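Iota-carrageenase (Alteromonas sp., PDB 1H80) hydrolyses the 1,4-beta linkages inside iota-carrageenan, a sulfated galactan of red algal cell walls, with inversion of anomeric configuration. Local coordinates at residues A[193-198]-A[214-219]; A[198-203]-A[231-236]; A[374-379]-A[434-439]; A[266-271]-A[356-361]. All blocks are in the same frame, centred on the assembly; numbering follows the deposited sequence.

Contact 1. Residues A[193-198]-A[214-219]; sequences LIQTYG and ALRMET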
loop_
_atom_site.group_PDB
_atom_site.type_symbol
_atom_site.label_atom_id
_atom_site.label_comp_id
_atom_site.label_asym_id
_atom_site.label_seq_id
_atom_site.Cartn_x
_atom_site.Cartn_y
_atom_site.Cartn_z
ATOM N N LEU A 193 3.664 -0.387 1.846
ATOM C CA LEU A 193 3.850 1.014 1.515
ATOM C C LEU A 193 2.589 1.794 1.155
ATOM O O LEU A 193 2.242 2.764 1.832
ATOM C CB LEU A 193 4.890 1.111 0.398
ATOM C CG LEU A 193 5.405 2.484 -0.024
ATOM C CD1 LEU A 193 5.700 3.356 1.183
ATOM C CD2 LEU A 193 6.661 2.273 -0.862
ATOM N N ILE A 194 1.900 1.367 0.103
ATOM C CA ILE A 194 0.689 2.046 -0.345
ATOM C C ILE A 194 -0.548 1.166 -0.294
ATOM O O ILE A 194 -0.489 -0.011 -0.629
ATOM C CB ILE A 194 0.778 2.462 -1.837
ATOM C CG1 ILE A 194 2.102 3.164 -2.129
ATOM C CG2 ILE A 194 -0.419 3.337 -2.204
ATOM C CD1 ILE A 194 2.293 4.461 -1.387
ATOM N N GLN A 195 -1.662 1.731 0.149
ATOM C CA GLN A 195 -2.922 1.010 0.056
ATOM C C GLN A 195 -3.865 2.046 -0.529
ATOM O O GLN A 195 -3.971 3.160 -0.013
ATOM C CB GLN A 195 -3.465 0.495 1.388
ATOM C CG GLN A 195 -4.783 -0.250 1.127
ATOM C CD GLN A 195 -5.118 -1.330 2.131
ATOM O OE1 GLN A 195 -6.136 -2.017 1.992
ATOM N NE2 GLN A 195 -4.280 -1.492 3.141
ATOM N N THR A 196 -4.531 1.682 -1.621
ATOM C CA THR A 196 -5.438 2.595 -2.305
ATOM C C THR A 196 -6.902 2.237 -2.123
ATOM O O THR A 196 -7.289 1.083 -2.285
ATOM C CB THR A 196 -5.166 2.612 -3.814
ATOM O OG1 THR A 196 -5.500 1.333 -4.375
ATOM C CG2 THR A 196 -3.700 2.908 -4.086
ATOM N N TYR A 197 -7.714 3.241 -1.811
ATOM C CA TYR A 197 -9.147 3.046 -1.626
ATOM C C TYR A 197 -9.910 3.853 -2.670
ATOM O O TYR A 197 -10.746 3.320 -3.400
ATOM C CB TYR A 197 -9.541 3.492 -0.223
ATOM C CG TYR A 197 -8.824 2.718 0.854
ATOM C CD1 TYR A 197 -9.204 1.415 1.170
ATOM C CD2 TYR A 197 -7.751 3.280 1.543
ATOM C CE1 TYR A 197 -8.530 0.689 2.151
ATOM C CE2 TYR A 197 -7.068 2.565 2.521
ATOM C CZ TYR A 197 -7.464 1.271 2.821
ATOM O OH TYR A 197 -6.789 0.570 3.793
ATOM N N GLY A 198 -9.610 5.147 -2.732
ATOM C CA GLY A 198 -10.258 6.016 -3.695
ATOM C C GLY A 198 -9.176 6.849 -4.343
ATOM O O GLY A 198 -8.358 7.454 -3.648
ATOM N N ALA A 214 3.958 -3.576 -1.731
ATOM C CA ALA A 214 4.353 -2.207 -2.054
ATOM C C ALA A 214 3.177 -1.363 -2.535
ATOM O O ALA A 214 2.912 -0.286 -2.000
ATOM C CB ALA A 214 5.460 -2.217 -3.101
ATOM N N LEU A 215 2.482 -1.850 -3.556
ATOM C CA LEU A 215 1.328 -1.141 -4.100
ATOM C C LEU A 215 0.127 -2.056 -3.941
ATOM O O LEU A 215 -0.148 -2.908 -4.786
ATOM C CB LEU A 215 1.553 -0.801 -5.571
ATOM C CG LEU A 215 0.410 -0.042 -6.249
ATOM C CD1 LEU A 215 0.065 1.230 -5.463
ATOM C CD2 LEU A 215 0.823 0.300 -7.669
ATOM N N ARG A 216 -0.581 -1.866 -2.838
ATOM C CA ARG A 216 -1.733 -2.681 -2.499
ATOM C C ARG A 216 -3.032 -2.030 -2.948
ATOM O O ARG A 216 -3.600 -1.197 -2.245
ATOM C CB ARG A 216 -1.744 -2.904 -0.988
ATOM C CG ARG A 216 -2.810 -3.853 -0.486
ATOM C CD ARG A 216 -2.850 -3.816 1.033
ATOM N NE ARG A 216 -1.689 -4.461 1.644
ATOM C CZ ARG A 216 -1.615 -5.767 1.891
ATOM N NH1 ARG A 216 -2.633 -6.556 1.580
ATOM N NH2 ARG A 216 -0.527 -6.283 2.448
ATOM N N MET A 217 -3.496 -2.409 -4.132
ATOM C CA MET A 217 -4.730 -1.848 -4.648
ATOM C C MET A 217 -5.869 -2.737 -4.190
ATOM O O MET A 217 -6.524 -3.418 -4.978
ATOM C CB MET A 217 -4.648 -1.734 -6.164
ATOM C CG MET A 217 -3.606 -0.692 -6.565
ATOM S SD MET A 217 -3.247 -0.611 -8.304
ATOM C CE MET A 217 -2.124 -2.025 -8.461
ATOM N N GLU A 218 -6.062 -2.720 -2.877
ATOM C CA GLU A 218 -7.097 -3.493 -2.209
ATOM C C GLU A 218 -8.109 -2.471 -1.709
ATOM O O GLU A 218 -7.962 -1.889 -0.632
ATOM C CB GLU A 218 -6.471 -4.286 -1.056
ATOM C CG GLU A 218 -7.445 -5.115 -0.243
ATOM C CD GLU A 218 -6.751 -6.220 0.536
ATOM O OE1 GLU A 218 -5.631 -5.985 1.041
ATOM O OE2 GLU A 218 -7.330 -7.323 0.646
ATOM N N THR A 219 -9.127 -2.250 -2.528
ATOM C CA THR A 219 -10.170 -1.271 -2.253
ATOM C C THR A 219 -11.272 -1.826 -1.358
ATOM O O THR A 219 -12.343 -2.185 -1.842
ATOM C CB THR A 219 -10.765 -0.793 -3.583
ATOM O OG1 THR A 219 -11.245 -1.925 -4.324
ATOM C CG2 THR A 219 -9.691 -0.111 -4.414
HETATM O O HOH W 1 0.313 -2.081 1.360
#

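Contact 2. Residues A[198-203]-A[231-236]; sequences GADNIL and GIRNIF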
loop_
_atom_site.group_PDB
_atom_site.type_symbol
_atom_site.label_atom_id
_atom_site.label_comp_id
_atom_site.label_asym_id
_atom_site.label_seq_id
_atom_site.Cartn_x
_atom_site.Cartn_y
_atom_site.Cartn_z
ATOM N N GLY A 198 -9.610 5.147 -2.732
ATOM C CA GLY A 198 -10.258 6.016 -3.695
ATOM C C GLY A 198 -9.176 6.849 -4.343
ATOM O O GLY A 198 -8.358 7.454 -3.648
ATOM N N ALA A 199 -9.152 6.880 -5.669
ATOM C CA ALA A 199 -8.132 7.648 -6.364
ATOM C C ALA A 199 -8.418 7.776 -7.847
ATOM O O ALA A 199 -8.963 6.870 -8.472
ATOM C CB ALA A 199 -6.766 6.995 -6.158
ATOM N N ASP A 200 -8.043 8.921 -8.403
ATOM C CA ASP A 200 -8.217 9.177 -9.820
ATOM C C ASP A 200 -6.974 9.873 -10.339
ATOM O O ASP A 200 -6.527 10.861 -9.765
ATOM C CB ASP A 200 -9.432 10.073 -10.066
ATOM C CG ASP A 200 -10.738 9.312 -10.021
ATOM O OD1 ASP A 200 -11.065 8.626 -11.015
ATOM O OD2 ASP A 200 -11.435 9.396 -8.991
ATOM N N ASN A 201 -6.407 9.331 -11.409
ATOM C CA ASN A 201 -5.235 9.909 -12.045
ATOM C C ASN A 201 -4.060 10.116 -11.095
ATOM O O ASN A 201 -3.626 11.243 -10.848
ATOM C CB ASN A 201 -5.613 11.238 -12.698
ATOM C CG ASN A 201 -4.586 11.700 -13.699
ATOM O OD1 ASN A 201 -4.107 10.911 -14.514
ATOM N ND2 ASN A 201 -4.248 12.984 -13.658
ATOM N N ILE A 202 -3.553 9.011 -10.569
ATOM C CA ILE A 202 -2.414 9.049 -9.667
ATOM C C ILE A 202 -1.290 8.246 -10.304
ATOM O O ILE A 202 -1.535 7.217 -10.940
ATOM C CB ILE A 202 -2.742 8.409 -8.298
ATOM C CG1 ILE A 202 -3.992 9.055 -7.691
ATOM C CG2 ILE A 202 -1.543 8.536 -7.364
ATOM C CD1 ILE A 202 -3.859 10.538 -7.400
ATOM N N LEU A 203 -0.066 8.735 -10.158
ATOM C CA LEU A 203 1.104 8.045 -10.674
ATOM C C LEU A 203 1.916 7.576 -9.477
ATOM O O LEU A 203 2.271 8.378 -8.615
ATOM C CB LEU A 203 1.959 8.979 -11.541
ATOM C CG LEU A 203 3.355 8.440 -11.889
ATOM C CD1 LEU A 203 3.237 7.171 -12.722
ATOM C CD2 LEU A 203 4.139 9.501 -12.645
ATOM N N GLY A 231 -13.211 3.881 -5.044
ATOM C CA GLY A 231 -12.519 3.042 -6.001
ATOM C C GLY A 231 -11.424 3.827 -6.696
ATOM O O GLY A 231 -11.289 5.034 -6.487
ATOM N N ILE A 232 -10.652 3.148 -7.536
ATOM C CA ILE A 232 -9.566 3.801 -8.243
ATOM C C ILE A 232 -9.727 3.677 -9.751
ATOM O O ILE A 232 -10.197 2.660 -10.257
ATOM C CB ILE A 232 -8.188 3.229 -7.806
ATOM C CG1 ILE A 232 -8.015 1.790 -8.294
ATOM C CG2 ILE A 232 -8.076 3.271 -6.285
ATOM C CD1 ILE A 232 -6.668 1.177 -7.896
ATOM N N ARG A 233 -9.347 4.735 -10.460
ATOM C CA ARG A 233 -9.449 4.780 -11.912
ATOM C C ARG A 233 -8.280 5.551 -12.491
ATOM O O ARG A 233 -7.785 6.494 -11.873
ATOM C CB ARG A 233 -10.735 5.490 -12.337
ATOM C CG ARG A 233 -12.024 4.732 -12.085
ATOM C CD ARG A 233 -13.166 5.722 -11.914
ATOM N NE ARG A 233 -12.913 6.542 -10.737
ATOM C CZ ARG A 233 -13.061 6.109 -9.490
ATOM N NH1 ARG A 233 -13.481 4.870 -9.262
ATOM N NH2 ARG A 233 -12.740 6.896 -8.473
ATOM N N ASN A 234 -7.856 5.151 -13.685
ATOM C CA ASN A 234 -6.767 5.812 -14.384
ATOM C C ASN A 234 -5.535 5.946 -13.511
ATOM O O ASN A 234 -5.007 7.040 -13.294
ATOM C CB ASN A 234 -7.241 7.174 -14.877
ATOM C CG ASN A 234 -8.478 7.063 -15.745
ATOM O OD1 ASN A 234 -8.480 6.339 -16.744
ATOM N ND2 ASN A 234 -9.538 7.766 -15.368
ATOM N N ILE A 235 -5.087 4.802 -13.016
ATOM C CA ILE A 235 -3.917 4.738 -12.166
ATOM C C ILE A 235 -2.738 4.262 -13.000
ATOM O O ILE A 235 -2.882 3.387 -13.856
ATOM C CB ILE A 235 -4.137 3.744 -11.005
ATOM C CG1 ILE A 235 -5.352 4.171 -10.179
ATOM C CG2 ILE A 235 -2.882 3.649 -10.149
ATOM C CD1 ILE A 235 -5.264 5.583 -9.608
ATOM N N PHE A 236 -1.579 4.861 -12.763
ATOM C CA PHE A 236 -0.366 4.483 -13.463
ATOM C C PHE A 236 0.705 4.190 -12.437
ATOM O O PHE A 236 0.827 4.891 -11.439
ATOM C CB PHE A 236 0.106 5.600 -14.396
ATOM C CG PHE A 236 -0.782 5.800 -15.585
ATOM C CD1 PHE A 236 -1.977 6.501 -15.468
ATOM C CD2 PHE A 236 -0.439 5.254 -16.815
ATOM C CE1 PHE A 236 -2.824 6.653 -16.566
ATOM C CE2 PHE A 236 -1.278 5.400 -17.920
ATOM C CZ PHE A 236 -2.471 6.101 -17.792
HETATM O O HOH W 2 -10.195 9.279 -13.509
#

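Contact 3. Residues A[374-379]-A[434-439]; sequences FSTSNP and NSHKTI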
loop_
_atom_site.group_PDB
_atom_site.type_symbol
_atom_site.label_atom_id
_atom_site.label_comp_id
_atom_site.label_asym_id
_atom_site.label_seq_id
_atom_site.Cartn_x
_atom_site.Cartn_y
_atom_site.Cartn_z
ATOM N N PHE A 374 3.338 -25.608 -2.862
ATOM C CA PHE A 374 4.711 -26.099 -2.775
ATOM C C PHE A 374 4.759 -27.566 -3.191
ATOM O O PHE A 374 5.835 -28.140 -3.343
ATOM C CB PHE A 374 5.243 -25.977 -1.345
ATOM C CG PHE A 374 5.754 -24.610 -0.998
ATOM C CD1 PHE A 374 6.770 -24.022 -1.747
ATOM C CD2 PHE A 374 5.232 -23.915 0.085
ATOM C CE1 PHE A 374 7.260 -22.758 -1.418
ATOM C CE2 PHE A 374 5.713 -22.650 0.423
ATOM C CZ PHE A 374 6.729 -22.072 -0.330
ATOM N N SER A 375 3.589 -28.163 -3.389
ATOM C CA SER A 375 3.503 -29.575 -3.753
ATOM C C SER A 375 4.338 -29.993 -4.960
ATOM O O SER A 375 4.798 -31.134 -5.033
ATOM C CB SER A 375 2.043 -29.969 -3.996
ATOM O OG SER A 375 1.518 -29.322 -5.141
ATOM N N THR A 376 4.548 -29.078 -5.900
ATOM C CA THR A 376 5.304 -29.399 -7.106
ATOM C C THR A 376 6.821 -29.275 -7.005
ATOM O O THR A 376 7.551 -30.129 -7.514
ATOM C CB THR A 376 4.847 -28.530 -8.297
ATOM O OG1 THR A 376 5.021 -27.142 -7.972
ATOM C CG2 THR A 376 3.387 -28.798 -8.622
ATOM N N SER A 377 7.302 -28.228 -6.345
ATOM C CA SER A 377 8.740 -28.006 -6.243
ATOM C C SER A 377 9.346 -28.284 -4.878
ATOM O O SER A 377 10.551 -28.515 -4.762
ATOM C CB SER A 377 9.053 -26.557 -6.599
ATOM O OG SER A 377 8.556 -25.700 -5.584
ATOM N N ASN A 378 8.513 -28.262 -3.847
ATOM C CA ASN A 378 8.995 -28.435 -2.485
ATOM C C ASN A 378 8.050 -29.340 -1.691
ATOM O O ASN A 378 7.453 -28.917 -0.704
ATOM C CB ASN A 378 9.091 -27.033 -1.868
ATOM C CG ASN A 378 9.788 -27.010 -0.532
ATOM O OD1 ASN A 378 10.459 -27.961 -0.146
ATOM N ND2 ASN A 378 9.644 -25.896 0.181
ATOM N N PRO A 379 7.928 -30.614 -2.107
ATOM C CA PRO A 379 7.062 -31.610 -1.466
ATOM C C PRO A 379 7.295 -31.872 0.020
ATOM O O PRO A 379 6.418 -32.409 0.699
ATOM C CB PRO A 379 7.282 -32.857 -2.320
ATOM C CG PRO A 379 8.694 -32.701 -2.774
ATOM C CD PRO A 379 8.740 -31.243 -3.164
ATOM N N ASN A 434 10.568 -27.289 -11.449
ATOM C CA ASN A 434 9.186 -27.608 -11.145
ATOM C C ASN A 434 8.459 -26.633 -10.234
ATOM O O ASN A 434 7.535 -27.009 -9.513
ATOM C CB ASN A 434 9.089 -29.032 -10.604
ATOM C CG ASN A 434 9.208 -30.053 -11.705
ATOM O OD1 ASN A 434 8.558 -29.918 -12.738
ATOM N ND2 ASN A 434 10.035 -31.076 -11.500
ATOM N N SER A 435 8.881 -25.376 -10.273
ATOM C CA SER A 435 8.218 -24.342 -9.499
ATOM C C SER A 435 7.182 -23.737 -10.452
ATOM O O SER A 435 7.193 -24.028 -11.651
ATOM C CB SER A 435 9.227 -23.284 -9.041
ATOM O OG SER A 435 9.967 -22.788 -10.136
ATOM N N HIS A 436 6.288 -22.911 -9.922
ATOM C CA HIS A 436 5.245 -22.285 -10.731
ATOM C C HIS A 436 5.683 -20.951 -11.308
ATOM O O HIS A 436 6.465 -20.227 -10.696
ATOM C CB HIS A 436 4.003 -22.023 -9.880
ATOM C CG HIS A 436 3.442 -23.246 -9.228
ATOM N ND1 HIS A 436 2.784 -24.228 -9.936
ATOM C CD2 HIS A 436 3.435 -23.641 -7.935
ATOM C CE1 HIS A 436 2.393 -25.177 -9.101
ATOM N NE2 HIS A 436 2.775 -24.846 -7.884
ATOM N N LYS A 437 5.173 -20.625 -12.490
ATOM C CA LYS A 437 5.467 -19.333 -13.089
ATOM C C LYS A 437 4.233 -18.500 -12.761
ATOM O O LYS A 437 4.323 -17.438 -12.143
ATOM C CB LYS A 437 5.643 -19.442 -14.602
ATOM C CG LYS A 437 5.900 -18.089 -15.255
ATOM C CD LYS A 437 6.071 -18.197 -16.760
ATOM C CE LYS A 437 6.278 -16.821 -17.379
ATOM N NZ LYS A 437 6.422 -16.879 -18.862
ATOM N N THR A 438 3.073 -19.004 -13.170
ATOM C CA THR A 438 1.807 -18.342 -12.890
ATOM C C THR A 438 0.892 -19.329 -12.184
ATOM O O THR A 438 0.667 -20.442 -12.666
ATOM C CB THR A 438 1.097 -17.856 -14.181
ATOM O OG1 THR A 438 1.870 -16.819 -14.798
ATOM C CG2 THR A 438 -0.290 -17.314 -13.852
ATOM N N ILE A 439 0.393 -18.929 -11.025
ATOM C CA ILE A 439 -0.527 -19.761 -10.268
ATOM C C ILE A 439 -1.901 -19.165 -10.511
ATOM O O ILE A 439 -2.116 -17.978 -10.271
ATOM C CB ILE A 439 -0.225 -19.720 -8.756
ATOM C CG1 ILE A 439 1.120 -20.397 -8.478
ATOM C CG2 ILE A 439 -1.346 -20.406 -7.982
ATOM C CD1 ILE A 439 1.562 -20.307 -7.038
HETATM O O HOH W 3 1.206 -26.928 -6.471
#

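Contact 4. Residues A[266-271]-A[356-361]; sequences VSSVSC and VTARFG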
loop_
_atom_site.group_PDB
_atom_site.type_symbol
_atom_site.label_atom_id
_atom_site.label_comp_id
_atom_site.label_asym_id
_atom_site.label_seq_id
_atom_site.Cartn_x
_atom_site.Cartn_y
_atom_site.Cartn_z
ATOM N N VAL A 266 7.804 -4.169 -12.801
ATOM C CA VAL A 266 7.527 -4.694 -11.472
ATOM C C VAL A 266 8.596 -5.726 -11.169
ATOM O O VAL A 266 8.889 -6.582 -11.998
ATOM C CB VAL A 266 6.144 -5.373 -11.425
ATOM C CG1 VAL A 266 5.895 -5.972 -10.047
ATOM C CG2 VAL A 266 5.066 -4.370 -11.782
ATOM N N SER A 267 9.195 -5.645 -9.990
ATOM C CA SER A 267 10.223 -6.608 -9.647
ATOM C C SER A 267 10.105 -7.025 -8.200
ATOM O O SER A 267 9.727 -6.236 -7.334
ATOM C CB SER A 267 11.611 -6.026 -9.906
ATOM O OG SER A 267 11.849 -4.913 -9.072
ATOM N N SER A 268 10.420 -8.285 -7.947
ATOM C CA SER A 268 10.349 -8.814 -6.602
ATOM C C SER A 268 11.570 -9.657 -6.312
ATOM O O SER A 268 12.154 -10.248 -7.219
ATOM C CB SER A 268 9.095 -9.675 -6.446
ATOM O OG SER A 268 9.128 -10.819 -7.274
ATOM N N VAL A 269 11.964 -9.684 -5.045
ATOM C CA VAL A 269 13.091 -10.488 -4.609
ATOM C C VAL A 269 12.628 -11.193 -3.351
ATOM O O VAL A 269 12.336 -10.560 -2.340
ATOM C CB VAL A 269 14.335 -9.639 -4.290
ATOM C CG1 VAL A 269 15.467 -10.549 -3.821
ATOM C CG2 VAL A 269 14.766 -8.862 -5.530
ATOM N N SER A 270 12.538 -12.512 -3.431
ATOM C CA SER A 270 12.096 -13.308 -2.304
ATOM C C SER A 270 10.691 -12.908 -1.821
ATOM O O SER A 270 10.477 -12.762 -0.624
ATOM C CB SER A 270 13.105 -13.190 -1.153
ATOM O OG SER A 270 12.809 -14.099 -0.108
ATOM N N CYS A 271 9.747 -12.702 -2.745
ATOM C CA CYS A 271 8.357 -12.391 -2.357
ATOM C C CYS A 271 7.498 -13.566 -2.776
ATOM O O CYS A 271 7.948 -14.440 -3.530
ATOM C CB CYS A 271 7.810 -11.116 -3.029
ATOM S SG CYS A 271 8.896 -9.709 -2.690
ATOM N N VAL A 356 7.566 -7.899 -15.828
ATOM C CA VAL A 356 7.516 -8.417 -14.471
ATOM C C VAL A 356 8.697 -9.356 -14.259
ATOM O O VAL A 356 8.943 -10.249 -15.069
ATOM C CB VAL A 356 6.204 -9.197 -14.231
ATOM C CG1 VAL A 356 6.148 -9.704 -12.803
ATOM C CG2 VAL A 356 5.006 -8.299 -14.525
ATOM N N THR A 357 9.437 -9.142 -13.181
ATOM C CA THR A 357 10.582 -9.989 -12.875
ATOM C C THR A 357 10.515 -10.430 -11.424
ATOM O O THR A 357 10.455 -9.605 -10.516
ATOM C CB THR A 357 11.914 -9.245 -13.106
ATOM O OG1 THR A 357 11.986 -8.804 -14.467
ATOM C CG2 THR A 357 13.100 -10.164 -12.816
ATOM N N ALA A 358 10.513 -11.741 -11.212
ATOM C CA ALA A 358 10.470 -12.285 -9.866
ATOM C C ALA A 358 11.738 -13.084 -9.618
ATOM O O ALA A 358 12.017 -14.048 -10.324
ATOM C CB ALA A 358 9.247 -13.179 -9.692
ATOM N N ARG A 359 12.510 -12.666 -8.623
ATOM C CA ARG A 359 13.735 -13.370 -8.277
ATOM C C ARG A 359 13.427 -14.230 -7.061
ATOM O O ARG A 359 12.898 -13.745 -6.060
ATOM C CB ARG A 359 14.860 -12.383 -7.957
ATOM C CG ARG A 359 16.173 -13.057 -7.566
ATOM C CD ARG A 359 17.255 -12.028 -7.259
ATOM N NE ARG A 359 17.749 -11.366 -8.463
ATOM C CZ ARG A 359 18.678 -11.873 -9.268
ATOM N NH1 ARG A 359 19.222 -13.052 -9.002
ATOM N NH2 ARG A 359 19.065 -11.198 -10.345
ATOM N N PHE A 360 13.761 -15.509 -7.162
ATOM C CA PHE A 360 13.515 -16.473 -6.097
ATOM C C PHE A 360 14.261 -16.147 -4.807
ATOM O O PHE A 360 15.383 -15.644 -4.833
ATOM C CB PHE A 360 13.928 -17.865 -6.577
ATOM C CG PHE A 360 13.660 -18.956 -5.585
ATOM C CD1 PHE A 360 12.373 -19.448 -5.402
ATOM C CD2 PHE A 360 14.695 -19.486 -4.826
ATOM C CE1 PHE A 360 12.120 -20.460 -4.473
ATOM C CE2 PHE A 360 14.452 -20.493 -3.896
ATOM C CZ PHE A 360 13.162 -20.981 -3.720
ATOM N N GLY A 361 13.621 -16.451 -3.683
ATOM C CA GLY A 361 14.218 -16.226 -2.381
ATOM C C GLY A 361 13.586 -17.173 -1.375
ATOM O O GLY A 361 12.560 -17.786 -1.665
HETATM O O HOH W 4 10.981 -6.051 -14.140
HETATM O O HOH W 5 10.149 -12.910 -5.785
#

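Contact 1. Residues A[193-198]-A[214-219]
T196, R216 and A214 bury the most surface where strand 194-196 runs beside strand 216-218, their short axes 4.8 Å apart and 25° from parallel. The pairing starts at A214, whose O accepts the backbone N of I194 at 2.9 Å and also touches CB of L193. From there I194 O takes N of R216, and R216 O takes N of T196. T196 has OG1 between its backbone N and carbonyl carbon (chi1 67°), which lays the hydroxyl against M217, 3.3 Å from the CA and close to CG. This buried OG1 has no polar partner in the model. The T196 carbonyl O meets CG2 of T219 at 3.4 Å. On the face that carries Q195 and R216, the arginine bends at chi3 (-72°): its NE is joined to I194 O through a water, NH1 forms a salt bridge with E218 OE1 at 3.1 Å, and NH2 reaches Y191 O. E218 OE2 is hydrogen-bonded to H254. Q195 lies over the arginine, its CD 3.5 Å from CD of R216. An alanine in place of Q195 would probably open a gap beside that R216 methylene. I194 over L215 and Q195 over R216, like-facing and in register until it slips after M217, are characteristic of the parallel beta-helix, the fold of this enzyme.

Contact 2. Residues A[198-203]-A[231-236]
G198 begins the pairing by laying its CA 3.1 Å from the carbonyl O of G231, as a CA-H...O contact. That oxygen also accepts N of A199. G231 has backbone angles that by themselves call for glycine, and a side chain there would also be crowded by R233. A199 O in turn accepts N of R233, while its CB packs on CG2 of I232 at 3.9 Å and on CD1 of I235. D200 turns to the opposite face with CG anti to its carbonyl carbon (chi1 -80°), and R233 grips the carboxylate side-on: NE reaches OD1 at 2.8 Å and NH2 reaches OD2 at 2.9 Å, both on the syn side, with the carboxylate and guanidinium planes 45° apart. OD2 is shared with R175 and W173, so a cluster of donors holds this buried carboxylate and would be expected to favour its charged form. N201 takes the chain round a corner in step with N234, both with positive phi, and gives its backbone N to R233 O at 3.2 Å. Beyond the corner I202 lies side by side with I235, CB to CD1 4.0 Å, and its O receives N of F236 in a nearly straight bond of 172°. L203 ends the walk with CD1 3.9 Å from CB of F236, the two side chains crossing at about a right angle; the F236 ring also meets Y6. Strand 177-185 pairs in parallel with 202-210 on one flank, and on the other strand 261-269 lies against I235 and F236.

Contact 3. Residues A[374-379]-A[434-439]
A loop-to-loop contact at the protein surface joins T376 and S377, in the connection between strands 364-366 and 399-401, to N434, S435 and H436, which lead into strand 438-439 at the edge of a five-stranded parallel sheet. A direct hydrogen bond runs from T376 OG1 to N434 O, 3.0 Å long and met nearly along the C=O axis. The threonine has OG1 between its backbone N and carbonyl carbon (chi1 59°), and this turns the hydroxyl to the neighbouring loop while CG2 stays 3.8 Å from CE1 of H436. The same N434 O lies 3.3 Å from CB of S377, which also rests against CA of S435 at 3.7 Å. The imidazole crosses the T376 side chain at about a right angle; its NE2 is paired with Y373 O, and a water in the plane of the ring bridges NE2 (3.0 Å) to S375 OG (2.8 Å). An alanine at H436 would probably leave the Y373 carbonyl and this water without their ring partner and open a gap beside CG2 of T376. The join is polar, so the relative position of the two loops depends on a few links: the threonine hydroxyl on the N434 carbonyl, and the imidazole tied to Y373 and, through water, to S375.

Contact 4. Residues A[266-271]-A[356-361]
V266 to V269 and V356 to R359 form a regular parallel strand pair between neighbouring coils of the fold, only 4° from exact alignment, with their short axes 4.7 Å apart. Four backbone bonds alternate across it: T357 N to V266 O, S268 N to T357 O, R359 N to S268 O at 2.8 Å, and S270 N to R359 O. V266 and V356 point to the same face, CB to CG2 4.4 Å, where both also touch V275. Such stacking of valine over valine inside the coils is a hallmark of the parallel beta-helix, and here it persists although 84 residues, part of them not modelled, separate the two segments. S268 lies on that face too, its OG 3.4 Å from CB of A358. The opposite face carries V269 and R359, which lie side by side with CG1 4.1 Å from CD. Where the strands end, a water takes N of C271 and donates to R359 O, and it also meets S268 OG at 2.8 Å; C271 itself is tied to C242 by a disulfide. S270, at positive phi, has CB 3.5 Å from CA of G361, and its OG, anti to the backbone N (chi1 -172°), also lies against G361. Any side chain on that glycine would collide with S270 CB, while S270 OG bonds onward to the backbone N of N363.

Overall arrangement
Contacts 1 and 2 share G198 and touch through I232, which packs on T196, M217 and T219; their centres lie 10 Å apart and their segments alternate along the chain, as successive turns of a beta-helix require. Contact 4 follows along the same stack of coils, its centre about 19 Å from that of contact 1, and strand 261-269 neighbours strand 231-243 of contact 2. Contact 3 stands about 15 Å from contact 4 (centre to centre), among surface loops near the last coils. Strands 216-218 and 438-439 edge one five-stranded parallel sheet, so the contacts tie successive coils of the beta-helix from mid-chain toward its C-terminal end.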